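Local structure of predicted component of a thermophile-specific DNA repair system, contains a RAMP domain (Methanopyrus kandleri, 4N0L) at residues G6-V11 against V228-E233; A277-W282 against R315-I320; R119-A124 against A170-R175. The protein binds crRNA as the Csm3 RAMP subunit of a type III-A CRISPR antiviral complex and may cleave RNA. All blocks are in the same frame, centred on the assembly; numbering follows the deposited sequence.

The three contacts all reach one antiparallel sheet, in the strand order 172-174, 223-231, 7-16, 268-278 and 318-321. Contact 1 joins two inner strands. Its centre lies about 10 Å from that of contact 2, to which Thr-7 O is probably hydrogen-bonded through Arg-278 N (2.8 Å), and about 11 Å from that of contact 3, where Glu-233 OE1 forms a salt bridge with Arg-171 NE (2.8 Å). Contacts 2 and 3, at opposite margins of the sheet, do not touch; their centres are about 21 Å apart. Contact 3 adjoins the zinc site, with the Arg-119 side chain about 7 Å from the metal, whereas contact 2 is remote from it.

Contact 1 (G6-V11 against V228-E233); sequences GTITLV and VVYRVE
Val-229 lies diagonally across from Thr-7 and directly across from Thr-9, with one methyl group for each. Its CG1, anti to the backbone N (chi1 -175°), meets Thr-7 CG2 at 3.7 Å, while CG2 approaches Thr-9 OG1 at 4.0 Å. Beta-branched residues suit this place, because both branches lie close to the backbone and pack against their neighbours over this face of the sheet. Arg-231 shares this face and extends to Glu-233, where NH1 meets OE2 in a 2.6 Å salt bridge, the nitrogen approaching on the anti side and 34° out of the carboxylate plane. The pair has further partners: Arg-231 NH2 bonds to Ala-170 O, and Glu-233 OE1 to Lys-168 and Arg-171.

The other face carries Ile-8, Leu-10, Val-228 and Tyr-230. Ile-8 CD1 touches two side chains, 4.1 Å from Val-232 CG2 and 4.4 Å from Tyr-230 CD1, coming to the phenol ring obliquely. Leu-10 and Val-228 touch closer to the backbone, CB to CB at 4.0 Å. Helix 238-255 packs over this side through Leu-238 and Met-246, and its Asp-241 OD2 is hydrogen-bonded to Tyr-230 OH, so the tyrosine combines an apolar ring with a polar end that is satisfied.

Beneath these side chains the strands run antiparallel at 161°. Ile-8 and Tyr-230 exchange both of their backbone bonds, Tyr-230 N reaching Ile-8 O at 2.8 Å; Leu-10 and Val-228 do the same, and Val-232 N adds a longer bond to Gly-6 O at 3.1 Å. The chemistry implies a two-sided strand pair: alternate residues bond to each other between the strands, while Thr-7, Thr-9 and Val-229 turn their backbone groups to the next strands out; one face is an apolar bed for a helix, and the other mixes small branched side chains with a charged network.

Contact 2 (A277-W282 against R315-I320); sequences ARSTGW and RYEIVI
Ala-277 faces both Glu-317 and Ile-318 in a classic beta bulge, its O accepting from Glu-317 N (2.9 Å) and Ile-318 N (3.2 Å) while its own N donates to Ile-318 O.

The extra residue, Glu-317, points toward the other segment, and its CG stands anti to the backbone N (chi1 -180°), the chain running on extended. Ser-279 grips the end twice: OG donates to the syn lone pair of Glu-317 OE2 at 2.5 Å, and Ser-279 N reaches the same oxygen at 3.1 Å. A small hydroxyl suits a turn where backbone and side chain must serve one carboxylate. The flat Trp-282 indole offers a broad face to the aliphatic part of the glutamate, Glu-317 CB lying 3.7 Å from the centroid of its five-membered ring in a CH-pi contact; ring and carboxylate planes are 9° apart. The long Arg-278 chain bends at chi3 and lies by Tyr-316, whose CE1 is 3.8 Å above the centre of the guanidinium plane, the planes 43° apart, and its NH1 still reaches Arg-315 O at 3.1 Å.

The bulge falls between strand 314-316, paired with 290-292 in a small second sheet, and strand 318-321, an outer strand of the main sheet. Strand 268-278 lies next inward, followed by 7-16, and the segment after helix 340-345 packs Leu-347 and Trp-349 on Ala-277.

Contact 3 (R119-A124 against A170-R175); sequences RIFGSA and ARVAFR
Ile-120, near the end of helix 116-121, offers its carbonyl to the chain entering strand 172-174: Val-172 N donates to Ile-120 O at 3.3 Å, and Arg-171 N makes a shorter but weak, bent bond to it. Gly-122 then leaves the helix with positive phi (83°), passing with its CA 3.7 Å from Ala-170 CA. Glycine suits both the backbone angle and the space, since a beta carbon here would crowd Ala-170 N.

Val-172 points toward the helix and divides its methyls. CG1, anti to the carbonyl carbon (chi1 -65°), meets Ile-120 CG2 at 3.8 Å; CG2, between the backbone N and the carbonyl carbon, approaches Phe-121 CD1 at 3.9 Å, obliquely to the ring. Ile-120 CG2 also lies above one face of the Phe-121 ring, toward its rim, so the three residues form a compact apolar cluster. Ala-170 adds a methyl that fits closely against the helix end, its CB 3.5 Å from Ile-120 O.

Beside this cluster two arginine side chains cross. The extended Arg-171 chain passes Arg-119 O, with CG at 3.3 Å, and Arg-119 CG stands over one face of the Arg-171 guanidinium, offset toward its rim. The two guanidinium planes differ by 30°. Their like charges are close, Arg-119 NE lying 4.1 Å from Arg-171 NH1, but Asp-241 forms a salt bridge with each, and Glu-233 and Glu-237 pair with Arg-171; this acidic setting would offset the repulsion.

Cys-115 and Cys-118, just before and within helix 116-121, bind the zinc ion with His-86 and Cys-88. The arrangement thus joins an edge strand of the RRM-like RAMP core to the helix that carries the zinc ligand Cys-118.

Contact 1 (G6-V11 against V228-E233)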
loop_
_atom_site.group_PDB
_atom_site.type_symbol
_atom_site.label_atom_id
_atom_site.label_comp_id
_atom_site.label_asym_id
_atom_site.label_seq_id
_atom_site.Cartn_x
_atom_site.Cartn_y
_atom_site.Cartn_z
ATOM N N GLY A 6 -6.210 -5.832 -16.000
ATOM C CA GLY A 6 -6.844 -6.681 -15.010
ATOM C C GLY A 6 -6.194 -6.520 -13.649
ATOM O O GLY A 6 -5.449 -5.565 -13.422
ATOM N N THR A 7 -6.446 -7.463 -12.746
ATOM C CA THR A 7 -6.129 -7.245 -11.338
ATOM C C THR A 7 -5.613 -8.463 -10.577
ATOM O O THR A 7 -5.891 -9.610 -10.928
ATOM C CB THR A 7 -7.368 -6.735 -10.573
ATOM O OG1 THR A 7 -8.454 -7.648 -10.771
ATOM C CG2 THR A 7 -7.790 -5.356 -11.058
ATOM N N ILE A 8 -4.855 -8.185 -9.521
ATOM C CA ILE A 8 -4.522 -9.182 -8.511
ATOM C C ILE A 8 -5.063 -8.687 -7.179
ATOM O O ILE A 8 -4.720 -7.591 -6.737
ATOM C CB ILE A 8 -3.012 -9.419 -8.377
ATOM C CG1 ILE A 8 -2.427 -9.989 -9.668
ATOM C CG2 ILE A 8 -2.727 -10.359 -7.213
ATOM C CD1 ILE A 8 -0.917 -10.023 -9.668
ATOM N N THR A 9 -5.912 -9.487 -6.543
ATOM C CA THR A 9 -6.542 -9.075 -5.295
ATOM C C THR A 9 -6.048 -9.871 -4.094
ATOM O O THR A 9 -6.187 -11.094 -4.045
ATOM C CB THR A 9 -8.068 -9.209 -5.371
ATOM O OG1 THR A 9 -8.567 -8.405 -6.447
ATOM C CG2 THR A 9 -8.705 -8.753 -4.070
ATOM N N LEU A 10 -5.474 -9.165 -3.124
ATOM C CA LEU A 10 -5.089 -9.775 -1.857
ATOM C C LEU A 10 -6.319 -9.873 -0.969
ATOM O O LEU A 10 -7.009 -8.877 -0.754
ATOM C CB LEU A 10 -3.987 -8.969 -1.151
ATOM C CG LEU A 10 -2.552 -8.891 -1.697
ATOM C CD1 LEU A 10 -2.474 -8.390 -3.137
ATOM C CD2 LEU A 10 -1.687 -8.026 -0.784
ATOM N N VAL A 11 -6.599 -11.073 -0.467
ATOM C CA VAL A 11 -7.759 -11.287 0.392
ATOM C C VAL A 11 -7.365 -11.946 1.708
ATOM O O VAL A 11 -6.670 -12.964 1.728
ATOM C CB VAL A 11 -8.828 -12.158 -0.300
ATOM C CG1 VAL A 11 -10.050 -12.329 0.601
ATOM C CG2 VAL A 11 -9.225 -11.559 -1.643
ATOM N N VAL A 228 -7.111 -5.925 -0.924
ATOM C CA VAL A 228 -6.203 -5.002 -1.589
ATOM C C VAL A 228 -6.140 -5.346 -3.071
ATOM O O VAL A 228 -5.797 -6.470 -3.437
ATOM C CB VAL A 228 -4.789 -5.055 -0.980
ATOM C CG1 VAL A 228 -3.905 -3.977 -1.586
ATOM C CG2 VAL A 228 -4.854 -4.899 0.533
ATOM N N VAL A 229 -6.471 -4.379 -3.923
ATOM C CA VAL A 229 -6.506 -4.618 -5.362
ATOM C C VAL A 229 -5.316 -3.966 -6.059
ATOM O O VAL A 229 -5.125 -2.754 -5.977
ATOM C CB VAL A 229 -7.810 -4.085 -5.999
ATOM C CG1 VAL A 229 -7.863 -4.453 -7.474
ATOM C CG2 VAL A 229 -9.028 -4.631 -5.271
ATOM N N TYR A 230 -4.518 -4.782 -6.739
ATOM C CA TYR A 230 -3.393 -4.289 -7.524
ATOM C C TYR A 230 -3.698 -4.363 -9.018
ATOM O O TYR A 230 -4.036 -5.428 -9.536
ATOM C CB TYR A 230 -2.120 -5.079 -7.202
ATOM C CG TYR A 230 -0.976 -4.827 -8.162
ATOM C CD1 TYR A 230 -0.753 -5.663 -9.251
ATOM C CD2 TYR A 230 -0.110 -3.757 -7.974
ATOM C CE1 TYR A 230 0.295 -5.435 -10.127
ATOM C CE2 TYR A 230 0.938 -3.522 -8.843
ATOM C CZ TYR A 230 1.136 -4.364 -9.917
ATOM O OH TYR A 230 2.180 -4.130 -10.782
ATOM N N ARG A 231 -3.572 -3.234 -9.707
ATOM C CA ARG A 231 -3.815 -3.197 -11.145
ATOM C C ARG A 231 -2.547 -3.518 -11.929
ATOM O O ARG A 231 -1.562 -2.782 -11.867
ATOM C CB ARG A 231 -4.357 -1.831 -11.568
ATOM C CG ARG A 231 -5.671 -1.444 -10.906
ATOM C CD ARG A 231 -6.190 -0.102 -11.410
ATOM N NE ARG A 231 -5.242 0.988 -11.180
ATOM C CZ ARG A 231 -4.392 1.446 -12.094
ATOM N NH1 ARG A 231 -4.364 0.906 -13.305
ATOM N NH2 ARG A 231 -3.567 2.442 -11.799
ATOM N N VAL A 232 -2.576 -4.625 -12.662
ATOM C CA VAL A 232 -1.443 -5.013 -13.492
ATOM C C VAL A 232 -1.367 -4.095 -14.708
ATOM O O VAL A 232 -2.289 -4.053 -15.521
ATOM C CB VAL A 232 -1.548 -6.480 -13.954
ATOM C CG1 VAL A 232 -0.370 -6.843 -14.848
ATOM C CG2 VAL A 232 -1.633 -7.413 -12.756
ATOM N N GLU A 233 -0.269 -3.357 -14.828
ATOM C CA GLU A 233 -0.100 -2.420 -15.933
ATOM C C GLU A 233 1.128 -2.773 -16.754
ATOM O O GLU A 233 1.127 -2.653 -17.977
ATOM C CB GLU A 233 0.022 -0.986 -15.419
ATOM C CG GLU A 233 -1.292 -0.347 -15.019
ATOM C CD GLU A 233 -1.105 1.030 -14.411
ATOM O OE1 GLU A 233 0.048 1.396 -14.102
ATOM O OE2 GLU A 233 -2.112 1.749 -14.243
#

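Contact 2 (A277-W282 against R315-I320)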
loop_
_atom_site.group_PDB
_atom_site.type_symbol
_atom_site.label_atom_id
_atom_site.label_comp_id
_atom_site.label_asym_id
_atom_site.label_seq_id
_atom_site.Cartn_x
_atom_site.Cartn_y
_atom_site.Cartn_z
ATOM N N ALA A 277 -6.272 -13.499 -9.031
ATOM C CA ALA A 277 -5.906 -12.818 -10.269
ATOM C C ALA A 277 -6.982 -12.905 -11.350
ATOM O O ALA A 277 -7.596 -13.954 -11.556
ATOM C CB ALA A 277 -4.602 -13.379 -10.797
ATOM N N ARG A 278 -7.209 -11.786 -12.031
ATOM C CA ARG A 278 -8.063 -11.755 -13.214
ATOM C C ARG A 278 -7.392 -10.956 -14.327
ATOM O O ARG A 278 -7.140 -9.762 -14.176
ATOM C CB ARG A 278 -9.441 -11.165 -12.891
ATOM C CG ARG A 278 -10.245 -12.008 -11.917
ATOM C CD ARG A 278 -11.630 -11.437 -11.649
ATOM N NE ARG A 278 -11.614 -10.242 -10.811
ATOM C CZ ARG A 278 -12.631 -9.866 -10.040
ATOM N NH1 ARG A 278 -13.735 -10.599 -9.996
ATOM N NH2 ARG A 278 -12.544 -8.762 -9.310
ATOM N N SER A 279 -7.085 -11.628 -15.433
ATOM C CA SER A 279 -6.485 -10.970 -16.591
ATOM C C SER A 279 -7.564 -10.415 -17.511
ATOM O O SER A 279 -8.714 -10.851 -17.455
ATOM C CB SER A 279 -5.582 -11.934 -17.363
ATOM O OG SER A 279 -6.347 -12.813 -18.171
ATOM N N THR A 280 -7.189 -9.450 -18.347
ATOM C CA THR A 280 -8.122 -8.822 -19.279
ATOM C C THR A 280 -8.765 -9.851 -20.209
ATOM O O THR A 280 -9.976 -9.828 -20.435
ATOM C CB THR A 280 -7.418 -7.744 -20.133
ATOM O OG1 THR A 280 -6.842 -6.747 -19.279
ATOM C CG2 THR A 280 -8.402 -7.084 -21.093
ATOM N N GLY A 281 -7.942 -10.756 -20.732
ATOM C CA GLY A 281 -8.404 -11.836 -21.585
ATOM C C GLY A 281 -9.484 -12.702 -20.963
ATOM O O GLY A 281 -10.428 -13.114 -21.639
ATOM N N TRP A 282 -9.330 -12.989 -19.674
ATOM C CA TRP A 282 -10.246 -13.863 -18.944
ATOM C C TRP A 282 -11.688 -13.358 -18.979
ATOM O O TRP A 282 -12.626 -14.149 -18.962
ATOM C CB TRP A 282 -9.772 -14.026 -17.495
ATOM C CG TRP A 282 -10.777 -14.658 -16.575
ATOM C CD1 TRP A 282 -10.940 -15.993 -16.334
ATOM C CD2 TRP A 282 -11.738 -13.981 -15.754
ATOM N NE1 TRP A 282 -11.950 -16.189 -15.423
ATOM C CE2 TRP A 282 -12.455 -14.974 -15.052
ATOM C CE3 TRP A 282 -12.065 -12.639 -15.550
ATOM C CZ2 TRP A 282 -13.481 -14.658 -14.158
ATOM C CZ3 TRP A 282 -13.084 -12.331 -14.664
ATOM C CH2 TRP A 282 -13.778 -13.336 -13.979
ATOM N N ARG A 315 -15.530 -14.941 -8.560
ATOM C CA ARG A 315 -14.918 -15.604 -9.688
ATOM C C ARG A 315 -13.626 -14.928 -10.119
ATOM O O ARG A 315 -13.581 -13.720 -10.356
ATOM C CB ARG A 315 -15.899 -15.658 -10.860
ATOM C CG ARG A 315 -16.965 -16.735 -10.757
ATOM C CD ARG A 315 -18.128 -16.465 -11.701
ATOM N NE ARG A 315 -18.898 -17.684 -11.940
ATOM C CZ ARG A 315 -20.208 -17.747 -12.158
ATOM N NH1 ARG A 315 -20.961 -16.654 -12.133
ATOM N NH2 ARG A 315 -20.768 -18.929 -12.382
ATOM N N TYR A 316 -12.571 -15.729 -10.210
ATOM C CA TYR A 316 -11.285 -15.253 -10.691
ATOM C C TYR A 316 -10.757 -16.183 -11.773
ATOM O O TYR A 316 -11.319 -17.253 -12.010
ATOM C CB TYR A 316 -10.282 -15.150 -9.542
ATOM C CG TYR A 316 -10.734 -14.248 -8.417
ATOM C CD1 TYR A 316 -10.537 -12.874 -8.481
ATOM C CD2 TYR A 316 -11.347 -14.771 -7.285
ATOM C CE1 TYR A 316 -10.946 -12.045 -7.453
ATOM C CE2 TYR A 316 -11.759 -13.951 -6.253
ATOM C CZ TYR A 316 -11.555 -12.588 -6.341
ATOM O OH TYR A 316 -11.962 -11.770 -5.314
ATOM N N GLU A 317 -9.675 -15.777 -12.426
ATOM C CA GLU A 317 -9.034 -16.632 -13.412
ATOM C C GLU A 317 -8.162 -17.657 -12.707
ATOM O O GLU A 317 -8.250 -18.855 -12.973
ATOM C CB GLU A 317 -8.203 -15.804 -14.391
ATOM C CG GLU A 317 -7.501 -16.626 -15.456
ATOM C CD GLU A 317 -6.747 -15.764 -16.447
ATOM O OE1 GLU A 317 -6.009 -16.327 -17.283
ATOM O OE2 GLU A 317 -6.895 -14.524 -16.390
ATOM N N ILE A 318 -7.324 -17.174 -11.798
ATOM C CA ILE A 318 -6.433 -18.030 -11.030
ATOM C C ILE A 318 -6.377 -17.557 -9.583
ATOM O O ILE A 318 -6.196 -16.370 -9.317
ATOM C CB ILE A 318 -5.014 -18.053 -11.629
ATOM C CG1 ILE A 318 -5.007 -18.829 -12.948
ATOM C CG2 ILE A 318 -4.025 -18.670 -10.654
ATOM C CD1 ILE A 318 -3.661 -18.873 -13.633
ATOM N N VAL A 319 -6.545 -18.492 -8.653
ATOM C CA VAL A 319 -6.465 -18.186 -7.231
ATOM C C VAL A 319 -5.246 -18.855 -6.610
ATOM O O VAL A 319 -5.130 -20.082 -6.624
ATOM C CB VAL A 319 -7.734 -18.642 -6.480
ATOM C CG1 VAL A 319 -7.541 -18.519 -4.972
ATOM C CG2 VAL A 319 -8.946 -17.840 -6.938
ATOM N N ILE A 320 -4.332 -18.049 -6.081
ATOM C CA ILE A 320 -3.164 -18.579 -5.387
ATOM C C ILE A 320 -3.400 -18.546 -3.882
ATOM O O ILE A 320 -3.415 -17.476 -3.273
ATOM C CB ILE A 320 -1.886 -17.781 -5.705
ATOM C CG1 ILE A 320 -1.708 -17.615 -7.216
ATOM C CG2 ILE A 320 -0.672 -18.454 -5.074
ATOM C CD1 ILE A 320 -1.576 -18.923 -7.959
#

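Contact 3 (R119-A124 against A170-R175)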
loop_
_atom_site.group_PDB
_atom_site.type_symbol
_atom_site.label_atom_id
_atom_site.label_comp_id
_atom_site.label_asym_id
_atom_site.label_seq_id
_atom_site.Cartn_x
_atom_site.Cartn_y
_atom_site.Cartn_z
ATOM N N ARG A 119 4.964 4.693 -8.844
ATOM C CA ARG A 119 4.242 3.850 -9.798
ATOM C C ARG A 119 3.214 2.951 -9.096
ATOM O O ARG A 119 2.185 2.598 -9.677
ATOM C CB ARG A 119 5.220 3.001 -10.623
ATOM C CG ARG A 119 5.664 1.709 -9.950
ATOM C CD ARG A 119 6.920 1.130 -10.585
ATOM N NE ARG A 119 7.252 -0.170 -10.009
ATOM C CZ ARG A 119 8.471 -0.702 -10.003
ATOM N NH1 ARG A 119 9.488 -0.046 -10.549
ATOM N NH2 ARG A 119 8.669 -1.892 -9.449
ATOM N N ILE A 120 3.492 2.594 -7.843
ATOM C CA ILE A 120 2.599 1.739 -7.060
ATOM C C ILE A 120 1.562 2.547 -6.282
ATOM O O ILE A 120 0.366 2.258 -6.335
ATOM C CB ILE A 120 3.391 0.856 -6.064
ATOM C CG1 ILE A 120 4.245 -0.170 -6.812
ATOM C CG2 ILE A 120 2.449 0.147 -5.103
ATOM C CD1 ILE A 120 5.246 -0.881 -5.927
ATOM N N PHE A 121 2.031 3.546 -5.542
ATOM C CA PHE A 121 1.165 4.289 -4.635
ATOM C C PHE A 121 0.700 5.626 -5.222
ATOM O O PHE A 121 0.094 6.444 -4.528
ATOM C CB PHE A 121 1.883 4.514 -3.303
ATOM C CG PHE A 121 2.195 3.240 -2.561
ATOM C CD1 PHE A 121 1.229 2.609 -1.791
ATOM C CD2 PHE A 121 3.460 2.677 -2.628
ATOM C CE1 PHE A 121 1.518 1.435 -1.109
ATOM C CE2 PHE A 121 3.756 1.505 -1.947
ATOM C CZ PHE A 121 2.784 0.884 -1.188
ATOM N N GLY A 122 0.997 5.849 -6.497
ATOM C CA GLY A 122 0.521 7.038 -7.181
ATOM C C GLY A 122 1.388 8.252 -6.926
ATOM O O GLY A 122 2.228 8.252 -6.023
ATOM N N SER A 123 1.183 9.292 -7.728
ATOM C CA SER A 123 1.932 10.535 -7.592
ATOM C C SER A 123 1.202 11.663 -8.310
ATOM O O SER A 123 0.572 11.441 -9.342
ATOM C CB SER A 123 3.349 10.376 -8.147
ATOM O OG SER A 123 4.056 11.604 -8.116
ATOM N N ALA A 124 1.286 12.871 -7.760
ATOM C CA ALA A 124 0.657 14.037 -8.378
ATOM C C ALA A 124 1.474 14.543 -9.563
ATOM O O ALA A 124 0.979 15.311 -10.387
ATOM C CB ALA A 124 0.470 15.146 -7.355
ATOM N N ALA A 170 -2.479 5.478 -8.687
ATOM C CA ALA A 170 -1.913 4.356 -7.944
ATOM C C ALA A 170 -2.328 3.013 -8.531
ATOM O O ALA A 170 -3.475 2.836 -8.942
ATOM C CB ALA A 170 -2.326 4.432 -6.481
ATOM N N ARG A 171 -1.387 2.075 -8.574
ATOM C CA ARG A 171 -1.674 0.710 -8.998
ATOM C C ARG A 171 -2.391 -0.090 -7.912
ATOM O O ARG A 171 -2.993 -1.127 -8.193
ATOM C CB ARG A 171 -0.386 -0.007 -9.407
ATOM C CG ARG A 171 0.068 0.318 -10.818
ATOM C CD ARG A 171 1.413 -0.303 -11.137
ATOM N NE ARG A 171 1.969 0.247 -12.370
ATOM C CZ ARG A 171 3.165 -0.064 -12.857
ATOM N NH1 ARG A 171 3.938 -0.931 -12.217
ATOM N NH2 ARG A 171 3.588 0.488 -13.985
ATOM N N VAL A 172 -2.320 0.383 -6.670
ATOM C CA VAL A 172 -2.964 -0.321 -5.565
ATOM C C VAL A 172 -4.124 0.468 -4.971
ATOM O O VAL A 172 -4.084 1.695 -4.875
ATOM C CB VAL A 172 -1.961 -0.659 -4.432
ATOM C CG1 VAL A 172 -0.916 -1.645 -4.922
ATOM C CG2 VAL A 172 -1.311 0.605 -3.883
ATOM N N ALA A 173 -5.170 -0.258 -4.591
ATOM C CA ALA A 173 -6.301 0.331 -3.893
ATOM C C ALA A 173 -6.676 -0.540 -2.701
ATOM O O ALA A 173 -6.807 -1.758 -2.827
ATOM C CB ALA A 173 -7.485 0.495 -4.831
ATOM N N PHE A 174 -6.843 0.095 -1.546
ATOM C CA PHE A 174 -7.218 -0.612 -0.330
ATOM C C PHE A 174 -8.704 -0.447 -0.058
ATOM O O PHE A 174 -9.222 0.667 -0.059
ATOM C CB PHE A 174 -6.417 -0.103 0.872
ATOM C CG PHE A 174 -4.966 -0.498 0.859
ATOM C CD1 PHE A 174 -4.491 -1.447 1.750
ATOM C CD2 PHE A 174 -4.078 0.078 -0.035
ATOM C CE1 PHE A 174 -3.159 -1.814 1.750
ATOM C CE2 PHE A 174 -2.745 -0.287 -0.042
ATOM C CZ PHE A 174 -2.286 -1.235 0.852
ATOM N N ARG A 175 -9.392 -1.558 0.170
ATOM C CA ARG A 175 -10.796 -1.499 0.551
ATOM C C ARG A 175 -10.897 -1.057 2.003
ATOM O O ARG A 175 -10.018 -1.370 2.810
ATOM C CB ARG A 175 -11.470 -2.860 0.367
ATOM C CG ARG A 175 -12.987 -2.813 0.365
ATOM C CD ARG A 175 -13.568 -4.019 -0.351
ATOM N NE ARG A 175 -15.025 -4.052 -0.278
ATOM C CZ ARG A 175 -15.705 -4.426 0.801
ATOM N NH1 ARG A 175 -15.055 -4.785 1.898
ATOM N NH2 ARG A 175 -17.031 -4.432 0.787
#